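Local coordinates for protein glucose-6-phosphate isomerase (Plasmodium falciparum, PDB 3QKI) that probably catalyses the reversible interconversion of glucose 6-phosphate and fructose 6-phosphate in glycolysis and gluconeogenesis, at residues I120-T125 and G339-D344. Sequence-based numbering, arbitrary orientation.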
loop_
_atom_site.group_PDB
_atom_site.type_symbol
_atom_site.label_atom_id
_atom_site.label_comp_id
_atom_site.label_asym_id
_atom_site.label_seq_id
_atom_site.Cartn_x
_atom_site.Cartn_y
_atom_site.Cartn_z
ATOM N N ILE A 120 -9.919 22.850 -26.068
ATOM C CA ILE A 120 -10.520 24.118 -26.473
ATOM C C ILE A 120 -11.110 24.118 -27.890
ATOM O O ILE A 120 -12.181 24.672 -28.084
ATOM C CB ILE A 120 -9.588 25.341 -26.176
ATOM C CG1 ILE A 120 -10.354 26.680 -26.224
ATOM C CG2 ILE A 120 -8.363 25.374 -27.093
ATOM C CD1 ILE A 120 -10.888 27.133 -24.973
ATOM N N GLU A 121 -10.468 23.452 -28.846
ATOM C CA GLU A 121 -10.960 23.419 -30.229
ATOM C C GLU A 121 -12.324 22.706 -30.395
ATOM O O GLU A 121 -12.994 22.874 -31.422
ATOM C CB GLU A 121 -9.882 22.878 -31.188
ATOM C CG GLU A 121 -9.394 21.479 -30.861
ATOM C CD GLU A 121 -8.193 21.333 -29.936
ATOM O OE1 GLU A 121 -7.839 22.298 -29.208
ATOM O OE2 GLU A 121 -7.623 20.215 -29.933
ATOM N N LYS A 122 -12.748 21.947 -29.352
ATOM C CA LYS A 122 -14.006 21.209 -29.334
ATOM C C LYS A 122 -15.043 21.857 -28.398
ATOM O O LYS A 122 -16.091 21.259 -28.155
ATOM C CB LYS A 122 -13.758 19.738 -28.923
ATOM C CG LYS A 122 -12.879 18.953 -29.867
ATOM C CD LYS A 122 -12.809 17.482 -29.446
ATOM C CE LYS A 122 -11.823 16.717 -30.295
ATOM N NZ LYS A 122 -11.983 15.243 -30.172
ATOM N N ILE A 123 -14.767 23.084 -27.886
ATOM C CA ILE A 123 -15.646 23.830 -26.966
ATOM C C ILE A 123 -17.093 23.956 -27.475
ATOM O O ILE A 123 -18.022 23.943 -26.666
ATOM C CB ILE A 123 -15.049 25.214 -26.557
ATOM C CG1 ILE A 123 -15.748 25.796 -25.311
ATOM C CG2 ILE A 123 -15.025 26.225 -27.761
ATOM C CD1 ILE A 123 -14.921 26.793 -24.487
ATOM N N ASN A 124 -17.270 24.062 -28.818
ATOM C CA ASN A 124 -18.585 24.199 -29.406
ATOM C C ASN A 124 -19.113 22.889 -29.951
ATOM O O ASN A 124 -20.255 22.544 -29.666
ATOM C CB ASN A 124 -18.616 25.355 -30.438
ATOM C CG ASN A 124 -18.366 26.709 -29.807
ATOM O OD1 ASN A 124 -18.968 27.090 -28.794
ATOM N ND2 ASN A 124 -17.429 27.445 -30.358
ATOM N N THR A 125 -18.291 22.147 -30.693
ATOM C CA THR A 125 -18.668 20.863 -31.310
ATOM C C THR A 125 -18.993 19.792 -30.257
ATOM O O THR A 125 -19.810 18.898 -30.513
ATOM C CB THR A 125 -17.548 20.345 -32.243
ATOM O OG1 THR A 125 -16.351 20.121 -31.490
ATOM C CG2 THR A 125 -17.269 21.266 -33.403
ATOM N N GLY A 339 -4.164 13.081 -23.349
ATOM C CA GLY A 339 -4.112 11.639 -23.132
ATOM C C GLY A 339 -5.419 11.122 -22.567
ATOM O O GLY A 339 -5.980 10.168 -23.099
ATOM N N CYS A 340 -5.932 11.778 -21.505
ATOM C CA CYS A 340 -7.207 11.448 -20.861
ATOM C C CYS A 340 -8.312 11.490 -21.904
ATOM O O CYS A 340 -9.131 10.567 -21.995
ATOM C CB CYS A 340 -7.514 12.411 -19.716
ATOM S SG CYS A 340 -6.345 12.327 -18.336
ATOM N N HIS A 341 -8.328 12.584 -22.690
ATOM C CA HIS A 341 -9.335 12.818 -23.712
ATOM C C HIS A 341 -9.354 11.748 -24.799
ATOM O O HIS A 341 -10.433 11.244 -25.126
ATOM C CB HIS A 341 -9.193 14.220 -24.319
ATOM C CG HIS A 341 -10.220 14.498 -25.378
ATOM N ND1 HIS A 341 -11.569 14.564 -25.075
ATOM C CD2 HIS A 341 -10.062 14.686 -26.707
ATOM C CE1 HIS A 341 -12.181 14.827 -26.216
ATOM N NE2 HIS A 341 -11.314 14.926 -27.221
ATOM N N ASP A 342 -8.172 11.369 -25.335
ATOM C CA ASP A 342 -8.079 10.346 -26.378
ATOM C C ASP A 342 -8.552 8.984 -25.903
ATOM O O ASP A 342 -9.232 8.285 -26.654
ATOM C CB ASP A 342 -6.668 10.286 -26.979
ATOM C CG ASP A 342 -6.351 11.473 -27.871
ATOM O OD1 ASP A 342 -7.300 12.208 -28.247
ATOM O OD2 ASP A 342 -5.164 11.669 -28.191
ATOM N N MET A 343 -8.261 8.629 -24.641
ATOM C CA MET A 343 -8.766 7.377 -24.068
ATOM C C MET A 343 -10.297 7.485 -23.817
ATOM O O MET A 343 -11.002 6.512 -24.055
ATOM C CB MET A 343 -8.000 6.997 -22.787
ATOM C CG MET A 343 -8.478 5.684 -22.132
ATOM S SD MET A 343 -8.420 4.219 -23.207
ATOM C CE MET A 343 -6.694 3.956 -23.249
ATOM N N ASP A 344 -10.811 8.673 -23.377
ATOM C CA ASP A 344 -12.248 8.898 -23.197
ATOM C C ASP A 344 -12.989 8.641 -24.525
ATOM O O ASP A 344 -14.013 7.944 -24.530
ATOM C CB ASP A 344 -12.563 10.331 -22.744
ATOM C CG ASP A 344 -12.150 10.683 -21.328
ATOM O OD1 ASP A 344 -11.838 9.750 -20.538
ATOM O OD2 ASP A 344 -12.054 11.893 -21.028
#
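NZ of Lys122 donates a hydrogen bond to NE2 of His341 over 3.0 Å, and this single bond is the polar link between segments 120-125 and 339-344. The ammonium lies only 5° out of the imidazole plane and meets the ring at its edge, which excludes a cation-pi approach over a ring face. It is also centred on the nitrogen: NZ of Lys122 stands 4.0 Å from CE1 and 4.0 Å from CD2 of His341. Because NE2 accepts here, the geometry fits a neutral imidazole with its proton on ND1; the adjacent ammonium would probably disfavour protonation of the ring. The two side chains reach for each other from opposite directions. That of Lys122 is extended beyond CG, with chi2 to chi4 all near 180°, whereas His341 has CG anti to its own backbone nitrogen (chi1 -180°), which carries the ring out from the helix. CA of Lys122 and CA of His341 are 11.1 Å apart, so the side chains bridge the gap and the backbones themselves do not meet. In this phosphoglucose isomerase, a family built on two sugar-isomerase (SIS) domains, the contact ties a short 3-10 turn, in the loop between helix 90-99 and strand 129-130, to the middle of helix 330-349, away from the sugar-phosphate site. The turn is closed by Ile123 N bonding to Ile120 O at 3.0 Å, and Ile120 and Ile123 rest on helix 135-154. Pro119 touches His341, while a long, weak ion pair links the ammonium to Glu345. The oppositely charged Asp342 is nearby, but its OD1 is 5.9 Å from NZ of Lys122, too far for direct contact; its OD2 is hydrogen-bonded to the hydroxyl of Tyr524.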